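Local coordinates for LAE5 (Uncultured bacterium, PDB 5JD3), which is an alpha/beta hydrolase of the GDSL-like lipase/acylhydrolase family that probably acts as an esterase, cleaving carboxylic ester bonds, at residues A[44-56]-A[75-87]. Numbering follows the deposited sequence.
Sequences KGIGGEGLFNAHG and RLRLVNQGNSGNT
Arg77, at the start of strand 77-82, reaches out to Glu49 of the loop 44-56 in a salt bridge. Its chain runs extended from CG to NE, with CG anti to the backbone N (chi1 -175°), and the guanidinium edge meets Glu49 OE1, though NE is modelled too close to OE1 to trust in detail; NH2 adds weak bonds to both carboxylate oxygens. The two planes are turned 51° apart. One water donates to Glu49 OE1 and to Leu78 O, and the latter also receives a weak bond from His55 NE2 (2.9 Å), at the imidazole edge. Branched, apolar Val79 sets CG2 against Glu49 CG and CG1 against Gly48 CA (3.7 Å). A CB on Gly48 would hit this CG1 and Asn80 O and, at its positive phi, the preceding carbonyl. Asn80 N gives a weak, nearly straight bond to Gly48 O (3.5 Å). Asn80 ND2 donates to His55 O (2.9 Å), from above its carbonyl plane, and to Thr38 O, while OD1 accepts from Gly82 N in an Asx turn. A leucine here would probably leave His55 O and Thr38 O without their donor and Gly82 N without its acceptor. The loop between helices 36-39 and 59-70 thus lies on the edge strand of this GDSL-family parallel sheet, which leads to Ser84 beside the probable Ser-His-Asp triad. Side chains of both segments grip the other's carbonyls, beside Val79's apolar packing and an ion pair at the Arg77 end.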
ATOM      1  N   LYS A  44      -1.724  17.439   1.520  1.00 35.13           N
ATOM      2  CA  LYS A  44      -0.307  17.236   1.229  1.00 37.34           C
ATOM      3  C   LYS A  44       0.565  18.374   1.751  1.00 43.75           C
ATOM      4  O   LYS A  44       1.784  18.234   1.851  1.00 48.01           O
ATOM      5  CB  LYS A  44      -0.092  17.070  -0.277  1.00 31.69           C
ATOM      6  CG  LYS A  44      -0.716  15.813  -0.856  1.00 32.82           C
ATOM      7  CD  LYS A  44      -0.400  15.676  -2.335  1.00 38.81           C
ATOM      8  CE  LYS A  44      -1.067  14.448  -2.927  1.00 42.97           C
ATOM      9  NZ  LYS A  44      -0.841  14.340  -4.394  1.00 49.80           N
ATOM     10  N   GLY A  45      -0.062  19.498   2.085  1.00 43.03           N
ATOM     11  CA  GLY A  45       0.661  20.648   2.596  1.00 44.14           C
ATOM     12  C   GLY A  45       1.238  20.423   3.980  1.00 48.31           C
ATOM     13  O   GLY A  45       2.078  21.196   4.443  1.00 52.38           O
ATOM     14  N   ILE A  46       0.793  19.361   4.644  1.00 50.35           N
ATOM     15  CA  ILE A  46       1.246  19.062   5.998  1.00 56.41           C
ATOM     16  C   ILE A  46       2.452  18.124   5.989  1.00 56.14           C
ATOM     17  O   ILE A  46       3.326  18.217   6.850  1.00 61.10           O
ATOM     18  CB  ILE A  46       0.124  18.435   6.838  1.00 60.24           C
ATOM     19  CG1 ILE A  46      -1.224  19.052   6.472  1.00 65.96           C
ATOM     20  CG2 ILE A  46       0.399  18.630   8.315  1.00 63.96           C
ATOM     21  CD1 ILE A  46      -2.382  18.449   7.220  1.00 67.09           C
ATOM     22  N   GLY A  47       2.491  17.218   5.016  1.00 52.03           N
ATOM     23  CA  GLY A  47       3.649  16.363   4.824  1.00 50.42           C
ATOM     24  C   GLY A  47       3.554  14.978   5.436  1.00 48.11           C
ATOM     25  O   GLY A  47       4.573  14.331   5.675  1.00 47.96           O
ATOM     26  N   GLY A  48       2.334  14.515   5.690  1.00 46.63           N
ATOM     27  CA  GLY A  48       2.135  13.174   6.210  1.00 46.18           C
ATOM     28  C   GLY A  48       1.872  13.121   7.702  1.00 48.96           C
ATOM     29  O   GLY A  48       1.118  12.271   8.173  1.00 50.84           O
ATOM     30  N   GLU A  49       2.505  14.019   8.450  1.00 50.39           N
ATOM     31  CA  GLU A  49       2.264  14.120   9.886  1.00 49.27           C
ATOM     32  C   GLU A  49       1.672  15.480  10.216  1.00 47.55           C
ATOM     33  O   GLU A  49       2.171  16.501   9.749  1.00 51.13           O
ATOM     34  CB  GLU A  49       3.554  13.927  10.682  1.00 52.86           C
ATOM     35  CG  GLU A  49       4.576  13.006  10.060  1.00 56.44           C
ATOM     36  CD  GLU A  49       5.779  12.815  10.961  1.00 60.96           C
ATOM     37  OE1 GLU A  49       5.577  12.599  12.175  1.00 56.22           O
ATOM     38  OE2 GLU A  49       6.922  12.892  10.463  1.00 66.95           O
ATOM     39  N   GLY A  50       0.624  15.500  11.033  1.00 43.71           N
ATOM     40  CA  GLY A  50       0.006  16.758  11.406  1.00 44.42           C
ATOM     41  C   GLY A  50      -1.258  16.645  12.237  1.00 45.67           C
ATOM     42  O   GLY A  50      -1.594  15.578  12.747  1.00 45.38           O
ATOM     43  N   LEU A  51      -1.965  17.765  12.353  1.00 46.30           N
ATOM     44  CA  LEU A  51      -3.114  17.873  13.245  1.00 49.34           C
ATOM     45  C   LEU A  51      -4.448  17.528  12.582  1.00 56.46           C
ATOM     46  O   LEU A  51      -5.255  16.794  13.153  1.00 64.44           O
ATOM     47  CB  LEU A  51      -3.180  19.286  13.828  1.00 49.07           C
ATOM     48  CG  LEU A  51      -2.114  19.610  14.875  1.00 47.49           C
ATOM     49  CD1 LEU A  51      -2.080  21.099  15.176  1.00 50.51           C
ATOM     50  CD2 LEU A  51      -2.377  18.814  16.141  1.00 47.72           C
ATOM     51  N   PHE A  52      -4.683  18.056  11.384  1.00 55.08           N
ATOM     52  CA  PHE A  52      -5.974  17.871  10.726  1.00 55.75           C
ATOM     53  C   PHE A  52      -5.847  17.370   9.289  1.00 51.67           C
ATOM     54  O   PHE A  52      -5.255  18.033   8.439  1.00 50.48           O
ATOM     55  CB  PHE A  52      -6.765  19.182  10.753  1.00 60.93           C
ATOM     56  CG  PHE A  52      -7.122  19.642  12.138  1.00 71.41           C
ATOM     57  CD1 PHE A  52      -8.242  19.141  12.781  1.00 76.41           C
ATOM     58  CD2 PHE A  52      -6.337  20.574  12.797  1.00 75.10           C
ATOM     59  CE1 PHE A  52      -8.572  19.558  14.056  1.00 80.23           C
ATOM     60  CE2 PHE A  52      -6.664  20.996  14.073  1.00 77.64           C
ATOM     61  CZ  PHE A  52      -7.783  20.487  14.702  1.00 79.67           C
ATOM     62  N   ASN A  53      -6.430  16.201   9.035  1.00 40.83           N
ATOM     63  CA  ASN A  53      -6.393  15.544   7.729  1.00 40.17           C
ATOM     64  C   ASN A  53      -4.972  15.374   7.197  1.00 39.58           C
ATOM     65  O   ASN A  53      -4.660  15.777   6.077  1.00 41.16           O
ATOM     66  CB  ASN A  53      -7.242  16.314   6.711  1.00 39.90           C
ATOM     67  CG  ASN A  53      -7.518  15.507   5.453  1.00 40.57           C
ATOM     68  OD1 ASN A  53      -7.421  14.280   5.458  1.00 40.29           O
ATOM     69  ND2 ASN A  53      -7.858  16.193   4.368  1.00 41.84           N
ATOM     70  N   ALA A  54      -4.112  14.776   8.013  1.00 39.07           N
ATOM     71  CA  ALA A  54      -2.744  14.497   7.601  1.00 40.51           C
ATOM     72  C   ALA A  54      -2.638  13.088   7.031  1.00 31.60           C
ATOM     73  O   ALA A  54      -1.689  12.770   6.315  1.00 32.91           O
ATOM     74  CB  ALA A  54      -1.787  14.673   8.769  1.00 44.14           C
ATOM     75  N   HIS A  55      -3.622  12.251   7.347  1.00 32.01           N
ATOM     76  CA  HIS A  55      -3.605  10.852   6.933  1.00 32.79           C
ATOM     77  C   HIS A  55      -4.742  10.508   5.975  1.00 30.65           C
ATOM     78  O   HIS A  55      -4.808   9.394   5.457  1.00 28.73           O
ATOM     79  CB  HIS A  55      -3.674   9.938   8.157  1.00 34.24           C
ATOM     80  CG  HIS A  55      -2.432   9.954   8.994  1.00 41.45           C
ATOM     81  ND1 HIS A  55      -2.373   9.392  10.249  1.00 44.53           N
ATOM     82  CD2 HIS A  55      -1.201  10.462   8.747  1.00 40.12           C
ATOM     83  CE1 HIS A  55      -1.157   9.555  10.744  1.00 43.01           C
ATOM     84  NE2 HIS A  55      -0.429  10.201   9.854  1.00 42.41           N
ATOM     85  N   GLY A  56      -5.635  11.463   5.742  1.00 32.15           N
ATOM     86  CA  GLY A  56      -6.763  11.235   4.857  1.00 35.79           C
ATOM     87  C   GLY A  56      -7.885  10.476   5.539  1.00 34.93           C
ATOM     88  O   GLY A  56      -8.006  10.497   6.765  1.00 33.95           O
ATOM     89  N   ARG A  75       2.984   3.908  21.177  1.00 29.06           N
ATOM     90  CA  ARG A  75       3.430   5.219  20.694  1.00 30.35           C
ATOM     91  C   ARG A  75       4.013   5.173  19.281  1.00 32.05           C
ATOM     92  O   ARG A  75       5.158   5.569  19.058  1.00 28.18           O
ATOM     93  CB  ARG A  75       4.460   5.811  21.661  1.00 29.20           C
ATOM     94  CG  ARG A  75       3.923   6.034  23.067  1.00 33.35           C
ATOM     95  CD  ARG A  75       4.973   6.641  23.986  1.00 39.82           C
ATOM     96  NE  ARG A  75       5.340   7.998  23.593  1.00 41.49           N
ATOM     97  CZ  ARG A  75       4.689   9.090  23.980  1.00 42.48           C
ATOM     98  NH1 ARG A  75       3.628   8.988  24.768  1.00 42.29           N
ATOM     99  NH2 ARG A  75       5.096  10.285  23.575  1.00 44.62           N
ATOM    100  N   LEU A  76       3.216   4.696  18.330  1.00 32.60           N
ATOM    101  CA  LEU A  76       3.667   4.576  16.949  1.00 32.79           C
ATOM    102  C   LEU A  76       3.368   5.837  16.146  1.00 30.73           C
ATOM    103  O   LEU A  76       2.263   6.376  16.196  1.00 28.20           O
ATOM    104  CB  LEU A  76       3.022   3.361  16.281  1.00 33.47           C
ATOM    105  CG  LEU A  76       3.436   2.016  16.880  1.00 35.67           C
ATOM    106  CD1 LEU A  76       2.689   0.865  16.222  1.00 32.55           C
ATOM    107  CD2 LEU A  76       4.943   1.819  16.776  1.00 36.55           C
ATOM    108  N   ARG A  77       4.369   6.290  15.399  1.00 31.58           N
ATOM    109  CA  ARG A  77       4.285   7.528  14.635  1.00 31.10           C
ATOM    110  C   ARG A  77       4.119   7.233  13.145  1.00 32.63           C
ATOM    111  O   ARG A  77       5.082   6.887  12.464  1.00 35.27           O
ATOM    112  CB  ARG A  77       5.535   8.371  14.887  1.00 35.02           C
ATOM    113  CG  ARG A  77       5.544   9.743  14.240  1.00 35.99           C
ATOM    114  CD  ARG A  77       6.849  10.455  14.564  1.00 35.08           C
ATOM    115  NE  ARG A  77       7.011  11.699  13.821  1.00 38.92           N
ATOM    116  CZ  ARG A  77       8.085  12.477  13.897  1.00 41.26           C
ATOM    117  NH1 ARG A  77       9.098  12.137  14.684  1.00 44.82           N
ATOM    118  NH2 ARG A  77       8.149  13.594  13.185  1.00 40.30           N
ATOM    119  N   LEU A  78       2.895   7.369  12.642  1.00 28.59           N
ATOM    120  CA  LEU A  78       2.603   7.019  11.256  1.00 28.15           C
ATOM    121  C   LEU A  78       2.633   8.225  10.323  1.00 25.60           C
ATOM    122  O   LEU A  78       2.158   9.307  10.669  1.00 23.69           O
ATOM    123  CB  LEU A  78       1.243   6.323  11.155  1.00 31.40           C
ATOM    124  CG  LEU A  78       1.241   4.799  11.317  1.00 32.24           C
ATOM    125  CD1 LEU A  78       1.569   4.389  12.747  1.00 26.90           C
ATOM    126  CD2 LEU A  78      -0.092   4.213  10.878  1.00 30.86           C
ATOM    127  N   VAL A  79       3.199   8.024   9.135  1.00 26.30           N
ATOM    128  CA  VAL A  79       3.304   9.078   8.132  1.00 29.87           C
ATOM    129  C   VAL A  79       2.681   8.640   6.809  1.00 30.60           C
ATOM    130  O   VAL A  79       3.010   7.577   6.283  1.00 29.91           O
ATOM    131  CB  VAL A  79       4.770   9.477   7.876  1.00 29.43           C
ATOM    132  CG1 VAL A  79       4.835  10.737   7.024  1.00 25.34           C
ATOM    133  CG2 VAL A  79       5.511   9.676   9.190  1.00 33.58           C
ATOM    134  N   ASN A  80       1.785   9.462   6.272  1.00 25.74           N
ATOM    135  CA  ASN A  80       1.166   9.173   4.985  1.00 27.84           C
ATOM    136  C   ASN A  80       1.884   9.900   3.852  1.00 31.59           C
ATOM    137  O   ASN A  80       1.885  11.128   3.791  1.00 33.89           O
ATOM    138  CB  ASN A  80      -0.318   9.559   5.003  1.00 27.32           C
ATOM    139  CG  ASN A  80      -1.078   9.042   3.788  1.00 25.34           C
ATOM    140  OD1 ASN A  80      -0.489   8.713   2.757  1.00 23.06           O
ATOM    141  ND2 ASN A  80      -2.398   8.974   3.908  1.00 23.59           N
ATOM    142  N   GLN A  81       2.491   9.133   2.953  1.00 28.98           N
ATOM    143  CA  GLN A  81       3.178   9.707   1.803  1.00 29.29           C
ATOM    144  C   GLN A  81       2.579   9.203   0.494  1.00 28.27           C
ATOM    145  O   GLN A  81       3.291   9.000  -0.488  1.00 30.87           O
ATOM    146  CB  GLN A  81       4.674   9.390   1.857  1.00 32.80           C
ATOM    147  CG  GLN A  81       5.443  10.226   2.867  1.00 34.54           C
ATOM    148  CD  GLN A  81       5.456  11.701   2.508  1.00 37.23           C
ATOM    149  OE1 GLN A  81       5.903  12.084   1.427  1.00 35.86           O
ATOM    150  NE2 GLN A  81       4.958  12.535   3.413  1.00 39.53           N
ATOM    151  N   GLY A  82       1.265   9.006   0.489  1.00 25.77           N
ATOM    152  CA  GLY A  82       0.569   8.541  -0.696  1.00 24.22           C
ATOM    153  C   GLY A  82       0.240   9.661  -1.665  1.00 27.10           C
ATOM    154  O   GLY A  82      -0.283  10.703  -1.269  1.00 27.87           O
ATOM    155  N   ASN A  83       0.555   9.443  -2.939  1.00 26.91           N
ATOM    156  CA  ASN A  83       0.248  10.405  -3.995  1.00 28.36           C
ATOM    157  C   ASN A  83      -0.620   9.777  -5.078  1.00 28.56           C
ATOM    158  O   ASN A  83      -0.242   8.769  -5.670  1.00 28.56           O
ATOM    159  CB  ASN A  83       1.534  10.954  -4.618  1.00 27.06           C
ATOM    160  CG  ASN A  83       2.292  11.879  -3.684  1.00 28.24           C
ATOM    161  OD1 ASN A  83       1.988  11.971  -2.495  1.00 32.91           O
ATOM    162  ND2 ASN A  83       3.290  12.569  -4.222  1.00 25.83           N
ATOM    163  N   SER A  84      -1.776  10.379  -5.342  1.00 29.92           N
ATOM    164  CA  SER A  84      -2.725   9.839  -6.313  1.00 33.63           C
ATOM    165  C   SER A  84      -2.140   9.726  -7.720  1.00 32.53           C
ATOM    166  O   SER A  84      -1.360  10.575  -8.150  1.00 31.54           O
ATOM    167  CB  SER A  84      -3.988  10.704  -6.355  1.00 41.94           C
ATOM    168  OG  SER A  84      -4.619  10.746  -5.087  1.00 52.86           O
ATOM    169  N   GLY A  85      -2.521   8.665  -8.427  1.00 34.33           N
ATOM    170  CA  GLY A  85      -2.110   8.465  -9.806  1.00 34.02           C
ATOM    171  C   GLY A  85      -0.719   7.878  -9.963  1.00 30.28           C
ATOM    172  O   GLY A  85      -0.290   7.565 -11.073  1.00 31.99           O
ATOM    173  N   ASN A  86      -0.021   7.717  -8.845  1.00 27.94           N
ATOM    174  CA  ASN A  86       1.372   7.281  -8.863  1.00 30.73           C
ATOM    175  C   ASN A  86       1.587   5.845  -9.323  1.00 31.43           C
ATOM    176  O   ASN A  86       0.834   4.938  -8.966  1.00 26.32           O
ATOM    177  CB  ASN A  86       1.990   7.452  -7.475  1.00 33.56           C
ATOM    178  CG  ASN A  86       2.621   8.814  -7.282  1.00 37.48           C
ATOM    179  OD1 ASN A  86       3.701   8.932  -6.701  1.00 37.10           O
ATOM    180  ND2 ASN A  86       1.957   9.852  -7.777  1.00 36.79           N
ATOM    181  N   THR A  87       2.628   5.656 -10.127  1.00 32.56           N
ATOM    182  CA  THR A  87       3.138   4.331 -10.442  1.00 30.08           C
ATOM    183  C   THR A  87       4.430   4.135  -9.659  1.00 26.72           C
ATOM    184  O   THR A  87       4.841   5.021  -8.910  1.00 25.37           O
ATOM    185  CB  THR A  87       3.397   4.153 -11.948  1.00 32.88           C
ATOM    186  OG1 THR A  87       4.425   5.057 -12.370  1.00 34.51           O
ATOM    187  CG2 THR A  87       2.128   4.423 -12.745  1.00 34.01           C
TER
HETATM  188  O   HOH W   1       2.629  11.404  13.040  1.00 52.43           O